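Local coordinates for protein Tni2 (Pseudomonas fluorescens, PDB 6B12) that probably acts as the immunity protein that binds and neutralises Tne2, an NAD(P)+-degrading toxin of the type VI secretion system, at residues 5-10 and 32-37; 52-57 and 67-72. One frame throughout, in Å; residues are numbered along the deposited sequence.

Contact 1. Residues 5-10 and 32-37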
ATOM      1  N   PHE C   5       9.781 -14.949 -12.070  1.00 16.81           N
ATOM      2  CA  PHE C   5       8.763 -14.718 -11.041  1.00 15.94           C
ATOM      3  C   PHE C   5       7.493 -14.169 -11.680  1.00 19.53           C
ATOM      4  O   PHE C   5       7.506 -13.088 -12.282  1.00 16.99           O
ATOM      5  CB  PHE C   5       9.313 -13.744 -10.016  1.00 17.35           C
ATOM      6  CG  PHE C   5       8.281 -13.203  -9.068  1.00 17.49           C
ATOM      7  CD1 PHE C   5       7.746 -14.012  -8.093  1.00 15.30           C
ATOM      8  CD2 PHE C   5       7.923 -11.867  -9.110  1.00 18.26           C
ATOM      9  CE1 PHE C   5       6.798 -13.506  -7.177  1.00 16.92           C
ATOM     10  CE2 PHE C   5       6.981 -11.344  -8.210  1.00 20.61           C
ATOM     11  CZ  PHE C   5       6.434 -12.172  -7.241  1.00 19.02           C
ATOM     12  N   GLU C   6       6.401 -14.912 -11.554  1.00 15.99           N
ATOM     13  CA  GLU C   6       5.144 -14.577 -12.214  1.00 15.66           C
ATOM     14  C   GLU C   6       4.025 -14.617 -11.191  1.00 16.92           C
ATOM     15  O   GLU C   6       4.004 -15.482 -10.313  1.00 18.28           O
ATOM     16  CB  GLU C   6       4.846 -15.543 -13.396  1.00 16.72           C
ATOM     17  CG  GLU C   6       5.772 -15.249 -14.543  1.00 16.62           C
ATOM     18  CD  GLU C   6       5.554 -16.114 -15.800  1.00 30.90           C
ATOM     19  OE1 GLU C   6       5.028 -17.237 -15.700  1.00 32.32           O
ATOM     20  OE2 GLU C   6       5.952 -15.650 -16.875  1.00 31.22           O
ATOM     21  N   ARG C   7       3.111 -13.661 -11.295  1.00 15.02           N
ATOM     22  CA  ARG C   7       1.938 -13.611 -10.436  1.00 15.60           C
ATOM     23  C   ARG C   7       0.716 -13.837 -11.310  1.00 20.78           C
ATOM     24  O   ARG C   7       0.573 -13.195 -12.348  1.00 18.93           O
ATOM     25  CB  ARG C   7       1.860 -12.266  -9.724  1.00 14.95           C
ATOM     26  CG  ARG C   7       2.837 -12.161  -8.571  1.00 16.63           C
ATOM     27  CD  ARG C   7       3.089 -10.710  -8.262  1.00 17.51           C
ATOM     28  NE  ARG C   7       3.922 -10.100  -9.293  1.00 16.25           N
ATOM     29  CZ  ARG C   7       3.910  -8.809  -9.613  1.00 19.83           C
ATOM     30  NH1 ARG C   7       3.088  -7.975  -9.000  1.00 20.38           N
ATOM     31  NH2 ARG C   7       4.741  -8.338 -10.546  1.00 18.68           N
ATOM     32  N   ILE C   8      -0.145 -14.761 -10.914  1.00 15.69           N
ATOM     33  CA  ILE C   8      -1.260 -15.177 -11.755  1.00 14.57           C
ATOM     34  C   ILE C   8      -2.538 -14.663 -11.101  1.00 15.85           C
ATOM     35  O   ILE C   8      -2.837 -14.992  -9.949  1.00 15.84           O
ATOM     36  CB  ILE C   8      -1.302 -16.697 -11.968  1.00 17.90           C
ATOM     37  CG1 ILE C   8      -0.013 -17.197 -12.681  1.00 22.75           C
ATOM     38  CG2 ILE C   8      -2.449 -17.059 -12.890  1.00 19.26           C
ATOM     39  CD1 ILE C   8       1.042 -17.649 -11.719  1.00 30.30           C
ATOM     40  N   ARG C   9      -3.252 -13.814 -11.815  1.00 16.20           N
ATOM     41  CA  ARG C   9      -4.512 -13.270 -11.309  1.00 15.79           C
ATOM     42  C   ARG C   9      -5.614 -14.332 -11.316  1.00 15.66           C
ATOM     43  O   ARG C   9      -5.545 -15.336 -12.024  1.00 17.16           O
ATOM     44  CB  ARG C   9      -4.943 -12.080 -12.165  1.00 16.70           C
ATOM     45  CG  ARG C   9      -4.021 -10.877 -12.031  1.00 17.65           C
ATOM     46  CD  ARG C   9      -4.097  -9.945 -13.260  1.00 18.52           C
ATOM     47  NE  ARG C   9      -5.443  -9.709 -13.789  1.00 21.32           N
ATOM     48  CZ  ARG C   9      -6.074  -8.530 -13.760  1.00 23.65           C
ATOM     49  NH1 ARG C   9      -5.506  -7.474 -13.187  1.00 20.82           N
ATOM     50  NH2 ARG C   9      -7.287  -8.400 -14.299  1.00 20.65           N
ATOM     51  N   GLU C  10      -6.660 -14.091 -10.510  1.00 16.67           N
ATOM     52  CA  GLU C  10      -7.788 -15.014 -10.511  1.00 15.97           C
ATOM     53  C   GLU C  10      -8.366 -15.187 -11.913  1.00 17.87           C
ATOM     54  O   GLU C  10      -8.928 -16.247 -12.227  1.00 22.54           O
ATOM     55  CB  GLU C  10      -8.872 -14.515  -9.553  1.00 16.24           C
ATOM     56  CG  GLU C  10     -10.072 -15.451  -9.417  1.00 22.64           C
ATOM     57  CD  GLU C  10     -11.164 -14.841  -8.542  1.00 26.50           C
ATOM     58  OE1 GLU C  10     -11.304 -15.270  -7.377  1.00 23.39           O
ATOM     59  OE2 GLU C  10     -11.849 -13.912  -9.021  1.00 29.05           O
ATOM     60  N   CYS C  32      -7.568  -7.046  -9.993  1.00 20.00           N
ATOM     61  CA  CYS C  32      -7.984  -8.423  -9.758  1.00 21.23           C
ATOM     62  C   CYS C  32      -7.060  -9.034  -8.720  1.00 24.18           C
ATOM     63  O   CYS C  32      -5.853  -8.777  -8.746  1.00 19.31           O
ATOM     64  CB  CYS C  32      -7.943  -9.231 -11.063  1.00 19.70           C
ATOM     65  SG  CYS C  32      -8.678 -10.870 -10.989  1.00 25.49           S
ATOM     66  N   ARG C  33      -7.606  -9.870  -7.834  1.00 17.74           N
ATOM     67  CA  ARG C  33      -6.743 -10.573  -6.887  1.00 15.77           C
ATOM     68  C   ARG C  33      -5.755 -11.482  -7.608  1.00 16.83           C
ATOM     69  O   ARG C  33      -6.039 -12.050  -8.668  1.00 17.10           O
ATOM     70  CB  ARG C  33      -7.562 -11.398  -5.873  1.00 23.57           C
ATOM     71  CG  ARG C  33      -8.225 -12.693  -6.377  1.00 32.58           C
ATOM     72  CD  ARG C  33      -9.740 -12.786  -5.985  1.00 43.45           C
ATOM     73  NE  ARG C  33      -9.995 -12.721  -4.544  1.00 43.57           N
ATOM     74  CZ  ARG C  33     -10.691 -13.619  -3.836  1.00 29.60           C
ATOM     75  NH1 ARG C  33     -10.842 -13.455  -2.532  1.00 40.47           N
ATOM     76  NH2 ARG C  33     -11.244 -14.665  -4.419  1.00 36.59           N
ATOM     77  N   VAL C  34      -4.581 -11.604  -7.007  1.00 16.22           N
ATOM     78  CA  VAL C  34      -3.559 -12.555  -7.422  1.00 16.23           C
ATOM     79  C   VAL C  34      -3.718 -13.791  -6.556  1.00 15.16           C
ATOM     80  O   VAL C  34      -3.728 -13.694  -5.323  1.00 15.19           O
ATOM     81  CB  VAL C  34      -2.166 -11.940  -7.273  1.00 14.10           C
ATOM     82  CG1 VAL C  34      -1.039 -13.017  -7.407  1.00 15.29           C
ATOM     83  CG2 VAL C  34      -2.000 -10.837  -8.303  1.00 16.54           C
ATOM     84  N   VAL C  35      -3.870 -14.948  -7.195  1.00 14.23           N
ATOM     85  CA  VAL C  35      -4.068 -16.190  -6.469  1.00 12.28           C
ATOM     86  C   VAL C  35      -2.843 -17.087  -6.488  1.00 16.49           C
ATOM     87  O   VAL C  35      -2.835 -18.095  -5.771  1.00 14.70           O
ATOM     88  CB  VAL C  35      -5.296 -16.961  -7.000  1.00 16.75           C
ATOM     89  CG1 VAL C  35      -6.577 -16.117  -6.773  1.00 16.26           C
ATOM     90  CG2 VAL C  35      -5.135 -17.311  -8.489  1.00 19.26           C
ATOM     91  N   GLU C  36      -1.829 -16.780  -7.296  1.00 15.21           N
ATOM     92  CA  GLU C  36      -0.642 -17.626  -7.320  1.00 14.17           C
ATOM     93  C   GLU C  36       0.588 -16.783  -7.619  1.00 14.03           C
ATOM     94  O   GLU C  36       0.531 -15.877  -8.458  1.00 15.85           O
ATOM     95  CB  GLU C  36      -0.753 -18.748  -8.360  1.00 17.64           C
ATOM     96  CG  GLU C  36       0.587 -19.498  -8.517  1.00 19.84           C
ATOM     97  CD  GLU C  36       0.486 -20.736  -9.339  1.00 26.40           C
ATOM     98  OE1 GLU C  36      -0.644 -21.120  -9.678  1.00 23.79           O
ATOM     99  OE2 GLU C  36       1.558 -21.313  -9.652  1.00 28.77           O
ATOM    100  N   ALA C  37       1.683 -17.069  -6.903  1.00 15.04           N
ATOM    101  CA  ALA C  37       3.010 -16.578  -7.247  1.00 15.59           C
ATOM    102  C   ALA C  37       3.869 -17.789  -7.569  1.00 15.41           C
ATOM    103  O   ALA C  37       3.859 -18.767  -6.817  1.00 16.77           O
ATOM    104  CB  ALA C  37       3.628 -15.774  -6.108  1.00 18.65           C
TER
HETATM  105  O   HOH W   1      -3.841  -7.925 -10.739  1.00 30.53           O

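Contact 2. Residues 52-57 and 67-72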
ATOM      1  N   ARG C  52      -7.892 -16.947  -1.765  1.00 16.14           N
ATOM      2  CA  ARG C  52      -8.316 -15.696  -1.153  1.00 14.99           C
ATOM      3  C   ARG C  52      -7.523 -14.487  -1.608  1.00 17.53           C
ATOM      4  O   ARG C  52      -7.927 -13.355  -1.302  1.00 16.21           O
ATOM      5  CB  ARG C  52      -8.196 -15.792   0.367  1.00 17.60           C
ATOM      6  CG  ARG C  52      -9.194 -16.754   0.960  1.00 22.14           C
ATOM      7  CD  ARG C  52      -8.896 -17.004   2.418  1.00 20.24           C
ATOM      8  NE  ARG C  52     -10.057 -17.636   3.053  1.00 27.45           N
ATOM      9  CZ  ARG C  52      -9.959 -18.501   4.050  1.00 34.27           C
ATOM     10  NH1 ARG C  52      -8.764 -18.836   4.509  1.00 34.95           N
ATOM     11  NH2 ARG C  52     -11.053 -19.031   4.579  1.00 36.35           N
ATOM     12  N   GLY C  53      -6.405 -14.695  -2.285  1.00 18.64           N
ATOM     13  CA  GLY C  53      -5.578 -13.613  -2.764  1.00 15.09           C
ATOM     14  C   GLY C  53      -4.290 -13.480  -1.961  1.00 17.66           C
ATOM     15  O   GLY C  53      -4.217 -13.822  -0.767  1.00 15.03           O
ATOM     16  N   LEU C  54      -3.253 -12.980  -2.630  1.00 16.01           N
ATOM     17  CA  LEU C  54      -1.967 -12.746  -1.990  1.00 12.81           C
ATOM     18  C   LEU C  54      -1.270 -11.602  -2.698  1.00 15.15           C
ATOM     19  O   LEU C  54      -1.590 -11.259  -3.834  1.00 15.33           O
ATOM     20  CB  LEU C  54      -1.092 -14.005  -2.006  1.00 16.27           C
ATOM     21  CG  LEU C  54      -0.706 -14.539  -3.399  1.00 16.67           C
ATOM     22  CD1 LEU C  54       0.652 -14.008  -3.870  1.00 19.63           C
ATOM     23  CD2 LEU C  54      -0.667 -16.077  -3.409  1.00 21.44           C
ATOM     24  N   LEU C  55      -0.300 -11.006  -2.011  1.00 14.14           N
ATOM     25  CA  LEU C  55       0.530  -9.965  -2.589  1.00 16.03           C
ATOM     26  C   LEU C  55       1.952 -10.454  -2.415  1.00 16.31           C
ATOM     27  O   LEU C  55       2.358 -10.741  -1.287  1.00 19.37           O
ATOM     28  CB  LEU C  55       0.284  -8.627  -1.877  1.00 20.91           C
ATOM     29  CG  LEU C  55       0.843  -7.329  -2.431  1.00 23.50           C
ATOM     30  CD1 LEU C  55       0.298  -7.016  -3.848  1.00 25.80           C
ATOM     31  CD2 LEU C  55       0.478  -6.213  -1.464  1.00 21.94           C
ATOM     32  N   ALA C  56       2.693 -10.581  -3.522  1.00 12.87           N
ATOM     33  CA  ALA C  56       4.026 -11.189  -3.470  1.00 13.56           C
ATOM     34  C   ALA C  56       5.042 -10.274  -4.121  1.00 12.62           C
ATOM     35  O   ALA C  56       4.770  -9.691  -5.179  1.00 16.09           O
ATOM     36  CB  ALA C  56       4.061 -12.554  -4.200  1.00 12.82           C
ATOM     37  N   ILE C  57       6.217 -10.155  -3.494  1.00 13.55           N
ATOM     38  CA  ILE C  57       7.350  -9.468  -4.103  1.00 12.77           C
ATOM     39  C   ILE C  57       8.574 -10.356  -3.966  1.00 14.85           C
ATOM     40  O   ILE C  57       8.658 -11.212  -3.082  1.00 14.15           O
ATOM     41  CB  ILE C  57       7.642  -8.077  -3.481  1.00 14.84           C
ATOM     42  CG1 ILE C  57       7.873  -8.210  -1.972  1.00 16.46           C
ATOM     43  CG2 ILE C  57       6.501  -7.088  -3.795  1.00 20.27           C
ATOM     44  CD1 ILE C  57       8.648  -7.047  -1.363  1.00 27.22           C
ATOM     45  N   ILE C  67       5.533 -12.432   1.160  1.00 14.93           N
ATOM     46  CA  ILE C  67       4.210 -12.845   0.725  1.00 13.49           C
ATOM     47  C   ILE C  67       3.219 -12.312   1.740  1.00 13.46           C
ATOM     48  O   ILE C  67       3.256 -12.733   2.895  1.00 15.41           O
ATOM     49  CB  ILE C  67       4.079 -14.377   0.649  1.00 14.54           C
ATOM     50  CG1 ILE C  67       5.192 -15.029  -0.190  1.00 19.35           C
ATOM     51  CG2 ILE C  67       2.685 -14.725   0.140  1.00 15.63           C
ATOM     52  CD1 ILE C  67       5.111 -14.698  -1.605  1.00 19.88           C
ATOM     53  N   LEU C  68       2.315 -11.439   1.310  1.00 11.86           N
ATOM     54  CA  LEU C  68       1.217 -10.985   2.165  1.00 11.44           C
ATOM     55  C   LEU C  68      -0.001 -11.830   1.811  1.00 15.74           C
ATOM     56  O   LEU C  68      -0.537 -11.725   0.703  1.00 16.76           O
ATOM     57  CB  LEU C  68       0.963  -9.502   1.953  1.00 15.24           C
ATOM     58  CG  LEU C  68      -0.085  -8.909   2.880  1.00 13.48           C
ATOM     59  CD1 LEU C  68       0.286  -9.097   4.359  1.00 14.06           C
ATOM     60  CD2 LEU C  68      -0.213  -7.447   2.515  1.00 18.18           C
ATOM     61  N   TRP C  69      -0.438 -12.649   2.765  1.00 13.04           N
ATOM     62  CA  TRP C  69      -1.341 -13.771   2.542  1.00 13.78           C
ATOM     63  C   TRP C  69      -2.716 -13.425   3.097  1.00 16.10           C
ATOM     64  O   TRP C  69      -2.842 -13.195   4.302  1.00 15.70           O
ATOM     65  CB  TRP C  69      -0.756 -14.979   3.266  1.00 14.41           C
ATOM     66  CG  TRP C  69      -1.347 -16.329   3.038  1.00 17.48           C
ATOM     67  CD1 TRP C  69      -2.238 -16.999   3.855  1.00 19.91           C
ATOM     68  CD2 TRP C  69      -0.989 -17.237   2.003  1.00 16.72           C
ATOM     69  NE1 TRP C  69      -2.463 -18.261   3.353  1.00 22.07           N
ATOM     70  CE2 TRP C  69      -1.695 -18.432   2.227  1.00 16.38           C
ATOM     71  CE3 TRP C  69      -0.112 -17.159   0.906  1.00 17.59           C
ATOM     72  CZ2 TRP C  69      -1.586 -19.523   1.373  1.00 25.75           C
ATOM     73  CZ3 TRP C  69      -0.011 -18.248   0.062  1.00 18.92           C
ATOM     74  CH2 TRP C  69      -0.734 -19.407   0.307  1.00 22.34           C
ATOM     75  N   ASN C  70      -3.741 -13.406   2.239  1.00 17.55           N
ATOM     76  CA  ASN C  70      -5.072 -13.031   2.724  1.00 14.55           C
ATOM     77  C   ASN C  70      -5.645 -14.148   3.586  1.00 15.32           C
ATOM     78  O   ASN C  70      -5.618 -15.320   3.196  1.00 17.99           O
ATOM     79  CB  ASN C  70      -6.024 -12.738   1.564  1.00 18.56           C
ATOM     80  CG  ASN C  70      -5.721 -11.428   0.890  1.00 17.87           C
ATOM     81  OD1 ASN C  70      -4.923 -10.639   1.396  1.00 16.36           O
ATOM     82  ND2 ASN C  70      -6.351 -11.184  -0.259  1.00 16.17           N
ATOM     83  N   ASP C  71      -6.201 -13.780   4.755  1.00 16.52           N
ATOM     84  CA  ASP C  71      -6.685 -14.773   5.714  1.00 18.20           C
ATOM     85  C   ASP C  71      -8.192 -14.962   5.704  1.00 24.47           C
ATOM     86  O   ASP C  71      -8.690 -15.866   6.385  1.00 25.86           O
ATOM     87  CB  ASP C  71      -6.237 -14.408   7.137  1.00 19.78           C
ATOM     88  CG  ASP C  71      -4.719 -14.575   7.329  1.00 20.36           C
ATOM     89  OD1 ASP C  71      -4.148 -15.564   6.814  1.00 22.52           O
ATOM     90  OD2 ASP C  71      -4.100 -13.722   7.999  1.00 21.62           O
ATOM     91  N   ASP C  72      -8.933 -14.153   4.964  1.00 16.16           N
ATOM     92  CA  ASP C  72     -10.362 -14.399   4.855  1.00 22.09           C
ATOM     93  C   ASP C  72     -10.835 -13.903   3.490  1.00 21.81           C
ATOM     94  O   ASP C  72     -10.022 -13.629   2.603  1.00 24.80           O
ATOM     95  CB  ASP C  72     -11.097 -13.772   6.055  1.00 22.84           C
ATOM     96  CG  ASP C  72     -11.005 -12.265   6.094  1.00 26.32           C
ATOM     97  OD1 ASP C  72     -10.681 -11.631   5.080  1.00 22.40           O
ATOM     98  OD2 ASP C  72     -11.303 -11.690   7.165  1.00 32.40           O
TER
HETATM   99  O   HOH W   2     -10.034 -12.446   0.101  1.00 29.02           O
HETATM  100  O   HOH W   3      -5.975 -17.993   3.906  1.00 33.57           O

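Contact 1. Residues 5-10 and 32-37
Glu10 and Arg33 form a salt bridge where the pairing runs out: NH2 of Arg33 gives a straight bond to OE1 of Glu10 at 3.0 Å. The oxygen lies in the guanidinium plane, while the carboxylate is turned 76° from it and receives the N-H from above its own plane. In the main chain of the same two residues, Glu10 N donates to Arg33 O (2.8 Å), nearly along the C=O axis. Strands 5-9 and 34-41 are antiparallel, joined by Ile8 N to Glu36 O at 2.8 Å. Their register slips at a classic beta bulge, where Val35 and Glu36 both face Ile8. Ile8 O takes Val35 N at 2.9 Å and, weakly, Glu36 N. Cys32 CB sits over the centre of the Arg9 guanidinium, 3.4 Å from CZ. Ser30 O and Asp11 hold that group further, and a water links its NH1 to Cys32 O. Packing completes the contact: Ile8 CD1 lies alongside Glu36 CG (3.7 Å), with Arg7 CB against Val34 CG1 on the other face. The Asp11 carboxylate probably balances the Arg9 charge, while the Ser30 carbonyl, the water and Cys32 CB fix how the buried guanidinium is turned.

Contact 2. Residues 52-57 and 67-72
Asn70 has CG anti to its carbonyl carbon (chi1 -73°) and an amide barely twisted at chi2 (-10°), which carries ND2 across to the main chain of Arg52. This is the open end of a beta hairpin made by strands 54-58 and 64-70, the first two strands, antiparallel, of a four-stranded sheet. ND2 donates almost straight to Arg52 O at 2.9 Å; that oxygen lies close to the Asn70 amide plane, but ND2 stands above the carbonyl plane. Main-chain Asn70 N binds Gly53 O (3.1 Å), so one residue grips two successive carbonyls. With phi positive, a CB on Gly53 would be jammed against the preceding carbonyl O and run into Asn70 ND2. Asn70 OD1 is hydrogen-bonded to a basic side chain of the partner protein, so both ends of the buried amide are satisfied.

Further along, Leu55 and Leu68 form a hydrogen-bonded pair, Leu55 N to Leu68 O and Leu68 N to Leu55 O (2.7 Å), both in the carbonyl planes. With CG anti to N in each, their CB atoms meet at 4.0 Å and the branches run on to Phe111 of strand 102-112. The opposite face carries Leu54, Ala56, Ile67 and Trp69. Leu54 CG takes the crowded position between N and the carbonyl carbon (chi1 62°), and CD2 comes obliquely to Trp69 CZ3 at 4.1 Å. Ile67 bends CD1 back to Ala56 CB, a tight 3.5 Å. Val34 and Ala37 of strand 34-41 pack on Leu54, and Ala37 also on Ala56.

At the open end the extended Arg52 chain lies across the backbone of Asp71 and Asp72. One water joins Arg52 O to Asp72 O; another, in the guanidinium plane, accepts from Arg52 NH1 and donates to Asn70 O at 2.8 Å.

In the fold
From the N terminus, the chain runs through strand 5-9, then strand 14-16 and helix 21-26, and returns at 32-37, where contact 1 closes a 21-residue loop. It turns through the hairpin of strands 34-41 and 44-49 before contact 2 opens at 52-57, which closes after only nine intervening residues at 67-72. The two closures follow in series, neither nesting nor crossing. Their centres lie 10 Å apart and they touch: Val34 O and Leu54 N, 2.8 Å apart, make a probable hydrogen bond, and the Phe5 ring packs on Ala56. Thus strand 34-41 of the N-terminal sheet joins onto strand 54-58, the first strand of the four-stranded sheet, and both contacts reach the partner protein.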